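Local coordinates for protein paraflagellar rod component (Trypanosoma brucei, PDB 2Q0X) that is of unknown function but adopts the alpha/beta hydrolase fold and is named as a component of the trypanosome paraflagellar rod, at residues A[11-16]-A[29-34]; A[34-39]-A[63-68]. One frame throughout, in Å; residues are numbered along the deposited sequence.

Contact 1: residues A[11-16]-A[29-34]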
ATOM      1  N   GLU A  11      13.511  -4.375 -15.068  1.00 30.80           N
ATOM      2  CA  GLU A  11      12.645  -3.595 -15.926  1.00 30.44           C
ATOM      3  C   GLU A  11      11.201  -3.683 -15.435  1.00 29.97           C
ATOM      4  O   GLU A  11      10.835  -4.633 -14.744  1.00 29.86           O
ATOM      5  CB  GLU A  11      12.726  -4.108 -17.366  1.00 30.65           C
ATOM      6  CG  GLU A  11      14.056  -3.806 -18.080  1.00 30.84           C
ATOM      7  CD  GLU A  11      14.299  -2.322 -18.289  1.00 32.05           C
ATOM      8  OE1 GLU A  11      15.478  -1.918 -18.383  1.00 33.34           O
ATOM      9  OE2 GLU A  11      13.322  -1.542 -18.374  1.00 32.84           O
ATOM     10  N   PRO A  12      10.367  -2.690 -15.787  1.00 29.54           N
ATOM     11  CA  PRO A  12       8.945  -2.798 -15.459  1.00 29.19           C
ATOM     12  C   PRO A  12       8.341  -4.064 -16.058  1.00 29.03           C
ATOM     13  O   PRO A  12       8.699  -4.435 -17.183  1.00 28.78           O
ATOM     14  CB  PRO A  12       8.341  -1.540 -16.100  1.00 29.04           C
ATOM     15  CG  PRO A  12       9.437  -0.608 -16.163  1.00 29.15           C
ATOM     16  CD  PRO A  12      10.652  -1.430 -16.483  1.00 29.23           C
ATOM     17  N   VAL A  13       7.448  -4.719 -15.311  1.00 28.66           N
ATOM     18  CA  VAL A  13       6.816  -5.953 -15.783  1.00 28.65           C
ATOM     19  C   VAL A  13       5.362  -5.714 -16.129  1.00 28.66           C
ATOM     20  O   VAL A  13       4.660  -4.940 -15.465  1.00 28.85           O
ATOM     21  CB  VAL A  13       6.898  -7.131 -14.758  1.00 28.53           C
ATOM     22  CG1 VAL A  13       8.331  -7.587 -14.588  1.00 28.04           C
ATOM     23  CG2 VAL A  13       6.270  -6.747 -13.405  1.00 28.66           C
ATOM     24  N   GLN A  14       4.921  -6.396 -17.179  1.00 28.42           N
ATOM     25  CA  GLN A  14       3.547  -6.313 -17.646  1.00 28.27           C
ATOM     26  C   GLN A  14       2.658  -7.263 -16.835  1.00 28.23           C
ATOM     27  O   GLN A  14       3.066  -8.368 -16.432  1.00 28.07           O
ATOM     28  CB  GLN A  14       3.484  -6.674 -19.138  1.00 28.13           C
ATOM     29  CG  GLN A  14       2.194  -6.300 -19.834  1.00 28.00           C
ATOM     30  CD  GLN A  14       2.221  -6.643 -21.303  1.00 28.61           C
ATOM     31  OE1 GLN A  14       2.484  -7.788 -21.670  1.00 30.60           O
ATOM     32  NE2 GLN A  14       1.942  -5.659 -22.160  1.00 27.93           N
ATOM     33  N   GLY A  15       1.424  -6.834 -16.628  1.00 28.21           N
ATOM     34  CA  GLY A  15       0.444  -7.639 -15.901  1.00 28.15           C
ATOM     35  C   GLY A  15      -0.860  -6.887 -15.900  1.00 27.89           C
ATOM     36  O   GLY A  15      -0.969  -5.847 -16.540  1.00 27.16           O
ATOM     37  N   HIS A  16      -1.839  -7.428 -15.181  1.00 27.86           N
ATOM     38  CA  HIS A  16      -3.167  -6.838 -15.099  1.00 27.86           C
ATOM     39  C   HIS A  16      -3.456  -6.442 -13.667  1.00 27.51           C
ATOM     40  O   HIS A  16      -3.187  -7.190 -12.754  1.00 28.07           O
ATOM     41  CB  HIS A  16      -4.228  -7.809 -15.603  1.00 28.15           C
ATOM     42  CG  HIS A  16      -4.342  -7.861 -17.095  1.00 27.82           C
ATOM     43  ND1 HIS A  16      -3.420  -8.507 -17.885  1.00 28.66           N
ATOM     44  CD2 HIS A  16      -5.275  -7.363 -17.937  1.00 28.34           C
ATOM     45  CE1 HIS A  16      -3.774  -8.398 -19.154  1.00 28.85           C
ATOM     46  NE2 HIS A  16      -4.894  -7.702 -19.214  1.00 28.76           N
ATOM     47  N   PRO A  29      -5.742  -3.700  -4.057  1.00 24.02           N
ATOM     48  CA  PRO A  29      -5.113  -3.986  -5.329  1.00 23.55           C
ATOM     49  C   PRO A  29      -4.509  -5.371  -5.452  1.00 22.69           C
ATOM     50  O   PRO A  29      -3.877  -5.890  -4.518  1.00 22.97           O
ATOM     51  CB  PRO A  29      -3.985  -2.949  -5.420  1.00 23.48           C
ATOM     52  CG  PRO A  29      -4.259  -1.972  -4.403  1.00 24.34           C
ATOM     53  CD  PRO A  29      -4.972  -2.700  -3.306  1.00 24.33           C
ATOM     54  N   VAL A  30      -4.685  -5.920  -6.634  1.00 21.93           N
ATOM     55  CA  VAL A  30      -4.214  -7.234  -6.987  1.00 21.56           C
ATOM     56  C   VAL A  30      -3.550  -7.105  -8.351  1.00 21.32           C
ATOM     57  O   VAL A  30      -4.156  -6.610  -9.297  1.00 21.08           O
ATOM     58  CB  VAL A  30      -5.385  -8.272  -7.082  1.00 21.27           C
ATOM     59  CG1 VAL A  30      -4.832  -9.643  -7.390  1.00 20.44           C
ATOM     60  CG2 VAL A  30      -6.251  -8.290  -5.793  1.00 20.22           C
ATOM     61  N   PHE A  31      -2.309  -7.543  -8.437  1.00 21.44           N
ATOM     62  CA  PHE A  31      -1.561  -7.540  -9.689  1.00 22.12           C
ATOM     63  C   PHE A  31      -1.331  -8.983 -10.142  1.00 22.72           C
ATOM     64  O   PHE A  31      -0.657  -9.739  -9.456  1.00 22.47           O
ATOM     65  CB  PHE A  31      -0.208  -6.846  -9.499  1.00 21.93           C
ATOM     66  CG  PHE A  31       0.563  -6.675 -10.766  1.00 21.56           C
ATOM     67  CD1 PHE A  31       1.742  -7.354 -10.970  1.00 21.84           C
ATOM     68  CD2 PHE A  31       0.109  -5.798 -11.758  1.00 21.75           C
ATOM     69  CE1 PHE A  31       2.454  -7.180 -12.154  1.00 22.22           C
ATOM     70  CE2 PHE A  31       0.801  -5.636 -12.925  1.00 22.28           C
ATOM     71  CZ  PHE A  31       1.979  -6.322 -13.124  1.00 22.00           C
ATOM     72  N   MET A  32      -1.881  -9.335 -11.305  1.00 23.80           N
ATOM     73  CA  MET A  32      -1.747 -10.674 -11.883  1.00 25.00           C
ATOM     74  C   MET A  32      -0.787 -10.679 -13.091  1.00 24.96           C
ATOM     75  O   MET A  32      -0.855  -9.803 -13.942  1.00 24.46           O
ATOM     76  CB  MET A  32      -3.103 -11.162 -12.366  1.00 25.04           C
ATOM     77  CG  MET A  32      -4.262 -10.859 -11.415  1.00 26.20           C
ATOM     78  SD  MET A  32      -5.819 -11.523 -12.014  1.00 27.62           S
ATOM     79  CE  MET A  32      -6.133 -10.537 -13.453  1.00 26.79           C
ATOM     80  N   MET A  33       0.066 -11.701 -13.168  1.00 25.35           N
ATOM     81  CA  MET A  33       0.977 -11.887 -14.304  1.00 25.84           C
ATOM     82  C   MET A  33       0.779 -13.273 -14.890  1.00 26.18           C
ATOM     83  O   MET A  33       0.660 -14.251 -14.142  1.00 26.17           O
ATOM     84  CB  MET A  33       2.438 -11.739 -13.876  1.00 25.64           C
ATOM     85  CG  MET A  33       2.747 -10.395 -13.311  1.00 25.65           C
ATOM     86  SD  MET A  33       4.329 -10.350 -12.496  1.00 25.70           S
ATOM     87  CE  MET A  33       5.393 -10.395 -13.900  1.00 24.89           C
ATOM     88  N   ASN A  34       0.723 -13.345 -16.217  1.00 26.70           N
ATOM     89  CA  ASN A  34       0.751 -14.622 -16.938  1.00 27.47           C
ATOM     90  C   ASN A  34      -0.428 -15.521 -16.617  1.00 28.25           C
ATOM     91  O   ASN A  34      -0.273 -16.686 -16.274  1.00 27.46           O
ATOM     92  CB  ASN A  34       2.083 -15.344 -16.667  1.00 27.61           C
ATOM     93  CG  ASN A  34       3.286 -14.452 -16.988  1.00 27.25           C
ATOM     94  OD1 ASN A  34       3.325 -13.832 -18.052  1.00 25.88           O
ATOM     95  ND2 ASN A  34       4.239 -14.352 -16.055  1.00 26.54           N
TER
HETATM   96  O   HOH W   1       1.370 -10.840 -17.545  1.00 49.31           O

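Contact 2: residues A[34-39]-A[63-68]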
ATOM      1  N   ASN A  34       0.723 -13.345 -16.217  1.00 26.70           N
ATOM      2  CA  ASN A  34       0.751 -14.622 -16.938  1.00 27.47           C
ATOM      3  C   ASN A  34      -0.428 -15.521 -16.617  1.00 28.25           C
ATOM      4  O   ASN A  34      -0.273 -16.686 -16.274  1.00 27.46           O
ATOM      5  CB  ASN A  34       2.083 -15.344 -16.667  1.00 27.61           C
ATOM      6  CG  ASN A  34       3.286 -14.452 -16.988  1.00 27.25           C
ATOM      7  OD1 ASN A  34       3.325 -13.832 -18.052  1.00 25.88           O
ATOM      8  ND2 ASN A  34       4.239 -14.352 -16.055  1.00 26.54           N
ATOM      9  N   MET A  35      -1.617 -14.943 -16.768  1.00 29.47           N
ATOM     10  CA  MET A  35      -2.864 -15.618 -16.457  1.00 30.40           C
ATOM     11  C   MET A  35      -3.328 -16.534 -17.584  1.00 30.78           C
ATOM     12  O   MET A  35      -4.426 -17.056 -17.524  1.00 31.15           O
ATOM     13  CB  MET A  35      -3.953 -14.580 -16.149  1.00 30.77           C
ATOM     14  CG  MET A  35      -3.638 -13.700 -14.948  1.00 31.58           C
ATOM     15  SD  MET A  35      -3.552 -14.645 -13.411  1.00 32.78           S
ATOM     16  CE  MET A  35      -5.313 -14.900 -13.068  1.00 32.11           C
ATOM     17  N   ASP A  36      -2.504 -16.712 -18.613  1.00 31.23           N
ATOM     18  CA  ASP A  36      -2.697 -17.797 -19.588  1.00 31.44           C
ATOM     19  C   ASP A  36      -2.675 -19.176 -18.915  1.00 30.94           C
ATOM     20  O   ASP A  36      -3.339 -20.103 -19.376  1.00 30.99           O
ATOM     21  CB  ASP A  36      -1.662 -17.727 -20.735  1.00 31.88           C
ATOM     22  CG  ASP A  36      -0.284 -17.198 -20.277  1.00 33.44           C
ATOM     23  OD1 ASP A  36       0.679 -18.006 -20.225  1.00 35.76           O
ATOM     24  OD2 ASP A  36      -0.169 -15.982 -19.974  1.00 33.18           O
ATOM     25  N   ALA A  37      -1.937 -19.310 -17.814  1.00 30.38           N
ATOM     26  CA  ALA A  37      -1.912 -20.571 -17.080  1.00 29.99           C
ATOM     27  C   ALA A  37      -3.288 -20.803 -16.416  1.00 29.35           C
ATOM     28  O   ALA A  37      -4.143 -19.897 -16.403  1.00 29.75           O
ATOM     29  CB  ALA A  37      -0.805 -20.561 -16.053  1.00 30.13           C
ATOM     30  N   ARG A  38      -3.518 -22.004 -15.903  1.00 28.14           N
ATOM     31  CA  ARG A  38      -4.827 -22.323 -15.332  1.00 27.47           C
ATOM     32  C   ARG A  38      -4.747 -22.540 -13.827  1.00 26.67           C
ATOM     33  O   ARG A  38      -5.602 -23.202 -13.251  1.00 26.70           O
ATOM     34  CB  ARG A  38      -5.421 -23.550 -16.026  1.00 27.61           C
ATOM     35  N   ARG A  39      -3.722 -21.963 -13.205  1.00 25.54           N
ATOM     36  CA  ARG A  39      -3.495 -22.049 -11.771  1.00 24.87           C
ATOM     37  C   ARG A  39      -2.483 -20.978 -11.415  1.00 24.54           C
ATOM     38  O   ARG A  39      -1.766 -20.511 -12.283  1.00 24.00           O
ATOM     39  CB  ARG A  39      -2.970 -23.429 -11.379  1.00 24.50           C
ATOM     40  CG  ARG A  39      -1.731 -23.858 -12.152  1.00 24.34           C
ATOM     41  CD  ARG A  39      -1.321 -25.257 -11.818  1.00 23.63           C
ATOM     42  NE  ARG A  39      -0.052 -25.616 -12.442  1.00 23.17           N
ATOM     43  CZ  ARG A  39       0.587 -26.765 -12.223  1.00 23.97           C
ATOM     44  NH1 ARG A  39       0.079 -27.678 -11.405  1.00 23.01           N
ATOM     45  NH2 ARG A  39       1.740 -27.010 -12.846  1.00 24.09           N
ATOM     46  N   GLU A  63       9.897 -17.393 -15.061  1.00 28.65           N
ATOM     47  CA  GLU A  63      10.198 -18.828 -15.087  1.00 28.74           C
ATOM     48  C   GLU A  63       8.946 -19.686 -14.986  1.00 28.36           C
ATOM     49  O   GLU A  63       8.846 -20.693 -15.673  1.00 28.02           O
ATOM     50  CB  GLU A  63      11.197 -19.203 -13.991  1.00 28.99           C
ATOM     51  CG  GLU A  63      12.620 -18.736 -14.287  1.00 29.92           C
ATOM     52  CD  GLU A  63      13.197 -19.361 -15.558  1.00 32.09           C
ATOM     53  OE1 GLU A  63      12.973 -20.579 -15.803  1.00 33.05           O
ATOM     54  OE2 GLU A  63      13.883 -18.627 -16.307  1.00 33.41           O
ATOM     55  N   LEU A  64       7.991 -19.245 -14.162  1.00 28.28           N
ATOM     56  CA  LEU A  64       6.687 -19.902 -13.998  1.00 28.17           C
ATOM     57  C   LEU A  64       5.780 -19.829 -15.223  1.00 28.36           C
ATOM     58  O   LEU A  64       4.852 -20.623 -15.351  1.00 28.15           O
ATOM     59  CB  LEU A  64       5.933 -19.278 -12.803  1.00 28.15           C
ATOM     60  CG  LEU A  64       6.429 -19.624 -11.391  1.00 27.38           C
ATOM     61  CD1 LEU A  64       5.796 -18.718 -10.354  1.00 25.66           C
ATOM     62  CD2 LEU A  64       6.161 -21.099 -11.093  1.00 27.28           C
ATOM     63  N   GLN A  65       6.036 -18.864 -16.104  1.00 28.69           N
ATOM     64  CA  GLN A  65       5.145 -18.548 -17.216  1.00 28.90           C
ATOM     65  C   GLN A  65       4.841 -19.769 -18.078  1.00 28.67           C
ATOM     66  O   GLN A  65       5.749 -20.506 -18.460  1.00 28.46           O
ATOM     67  CB  GLN A  65       5.770 -17.462 -18.090  1.00 29.32           C
ATOM     68  CG  GLN A  65       4.828 -16.898 -19.131  1.00 30.62           C
ATOM     69  CD  GLN A  65       5.367 -17.045 -20.522  1.00 32.87           C
ATOM     70  OE1 GLN A  65       5.650 -16.047 -21.204  1.00 34.98           O
ATOM     71  NE2 GLN A  65       5.526 -18.297 -20.969  1.00 33.48           N
ATOM     72  N   GLY A  66       3.559 -19.952 -18.394  1.00 28.43           N
ATOM     73  CA  GLY A  66       3.082 -21.130 -19.104  1.00 28.38           C
ATOM     74  C   GLY A  66       2.647 -22.256 -18.181  1.00 28.26           C
ATOM     75  O   GLY A  66       1.977 -23.197 -18.621  1.00 28.34           O
ATOM     76  N   ASP A  67       3.006 -22.159 -16.901  1.00 27.96           N
ATOM     77  CA  ASP A  67       2.812 -23.257 -15.956  1.00 27.89           C
ATOM     78  C   ASP A  67       1.992 -22.775 -14.752  1.00 27.26           C
ATOM     79  O   ASP A  67       0.938 -23.338 -14.456  1.00 27.39           O
ATOM     80  CB  ASP A  67       4.175 -23.818 -15.533  1.00 28.14           C
ATOM     81  CG  ASP A  67       4.064 -25.113 -14.773  1.00 29.29           C
ATOM     82  OD1 ASP A  67       3.099 -25.862 -15.013  1.00 30.90           O
ATOM     83  OD2 ASP A  67       4.941 -25.389 -13.929  1.00 31.07           O
ATOM     84  N   TRP A  68       2.476 -21.726 -14.081  1.00 26.30           N
ATOM     85  CA  TRP A  68       1.716 -21.027 -13.048  1.00 25.46           C
ATOM     86  C   TRP A  68       1.658 -19.518 -13.326  1.00 25.07           C
ATOM     87  O   TRP A  68       2.661 -18.905 -13.702  1.00 25.22           O
ATOM     88  CB  TRP A  68       2.352 -21.240 -11.660  1.00 24.87           C
ATOM     89  CG  TRP A  68       2.333 -22.664 -11.116  1.00 24.38           C
ATOM     90  CD1 TRP A  68       3.213 -23.665 -11.402  1.00 23.85           C
ATOM     91  CD2 TRP A  68       1.423 -23.205 -10.146  1.00 24.17           C
ATOM     92  NE1 TRP A  68       2.895 -24.791 -10.697  1.00 24.01           N
ATOM     93  CE2 TRP A  68       1.804 -24.537  -9.911  1.00 24.04           C
ATOM     94  CE3 TRP A  68       0.327 -22.692  -9.453  1.00 24.36           C
ATOM     95  CZ2 TRP A  68       1.124 -25.368  -9.008  1.00 23.82           C
ATOM     96  CZ3 TRP A  68      -0.356 -23.522  -8.573  1.00 24.26           C
ATOM     97  CH2 TRP A  68       0.051 -24.844  -8.360  1.00 23.65           C
TER
HETATM   98  O   HOH W   2       4.176 -16.619 -14.005  1.00 37.16           O
HETATM   99  O   HOH W   3       1.412 -18.636 -17.775  1.00 59.26           O

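Contact 1: residues A[11-16]-A[29-34]
His16 and Met32 face each other as an antiparallel hydrogen-bonded pair, and between them they satisfy four backbone atoms. His16 N gives its hydrogen to Met32 O over 2.9 Å, nearly straight at 164°. Met32 N returns the bond to His16 O. His16 O takes a further, softer approach from Phe31 CA, a CA-H...O contact of 3.5 Å. Beyond this pair the strands splay, the axes of the short segments 13-16 and 29-33 making 115° between their N-to-C directions, and water takes over: it donates to Gln14 O and accepts from Asn34 N at 2.9 Å. Phe31 and Met33 make backbone hydrogen bonds to Gln72 and Phe70 of strand 69-73, on the other side of strand 26-33.

Apolar groups fill the angle between the strands. Phe31 has CG anti to its backbone N (chi1 -174°); its CZ lies 3.4 Å from Gly15 CA, where a CB would collide with that same atom. Val13 lays CG2 near Phe31 CE1, while the bent tip of Met33 carries CE to 3.7 Å from Val13 CB, the two side chains crossing at about a right angle. Residues Val13 to His16 also pair antiparallel with a strand of the second subunit. The arrangement is that of a beta hairpin, strands 13-21 and 26-33, at the antiparallel edge of an alpha/beta hydrolase sheet that continues through the dimer.

Contact 2: residues A[34-39]-A[63-68]
Gln65, the first residue to leave helical geometry after helix 57-64, rests its CG 3.6 Å from Asn34 OD1. The two side chains cross at about a right angle; the aliphatic CG of Gln65 does the touching, and the amide planes stand 73° apart. Asn34 ND2 instead donates to a water that in turn donates to Trp68 O. At Gly66, whose backbone angles (phi 91°) would jam a CB against the preceding carbonyl oxygen, a second water accepts from the backbone N and donates to both Asn34 O and Asp36 OD1. Asp67 offers two acceptors to Arg39. Arg39 NE donates to Asp67 O at 3.2 Å, and Arg39 NH2 forms a salt bridge of 2.8 Å with Asp67 OD1; this side-on grip approaches the carbonyl and the carboxylate from above their planes, while both oxygens lie near the guanidinium plane. Ala37 CB also packs against Asp67 O, at 3.6 Å.

Trp68 supplies the floor. Arg39, extended from CG to NE, lies across the indole: CD sits squarely over the six-membered ring, 3.5 Å from its centroid, and the guanidinium stacks flat with planes 9° apart. CZ makes an off-centre cation-pi contact with the five-membered ring. The stack and the two bonds together would fix the guanidinium's rotation.

Arg39 NH1 bridges to Glu109 and to Asp295 of helix 280-299, whose Leu291 touches Trp68 and Leu64. The contact thus joins the loop before strand 40-44 to the turn linking helix 57-64 with strand 69-73, beside helix 280-299, the last one modelled.

The run 29-39 takes part in both contacts, and the chemistry changes along it. Contact 1 is mostly buried and lies within the sheet, where strand pairing and apolar side chains do the work; contact 2 is partly buried among loops, and there a salt bridge and a stack replace strand pairing, with more bridging water. They meet at Asn34, whose backbone N holds the water of contact 1 while its O and side chain hold those of contact 2. The contact centres lie about 12 Å apart. Helix 57-64 borders both, touching Val13 and Met33 before it runs into 63-68. Contact 1 also faces the second subunit, whereas no other chain of the assembly touches contact 2.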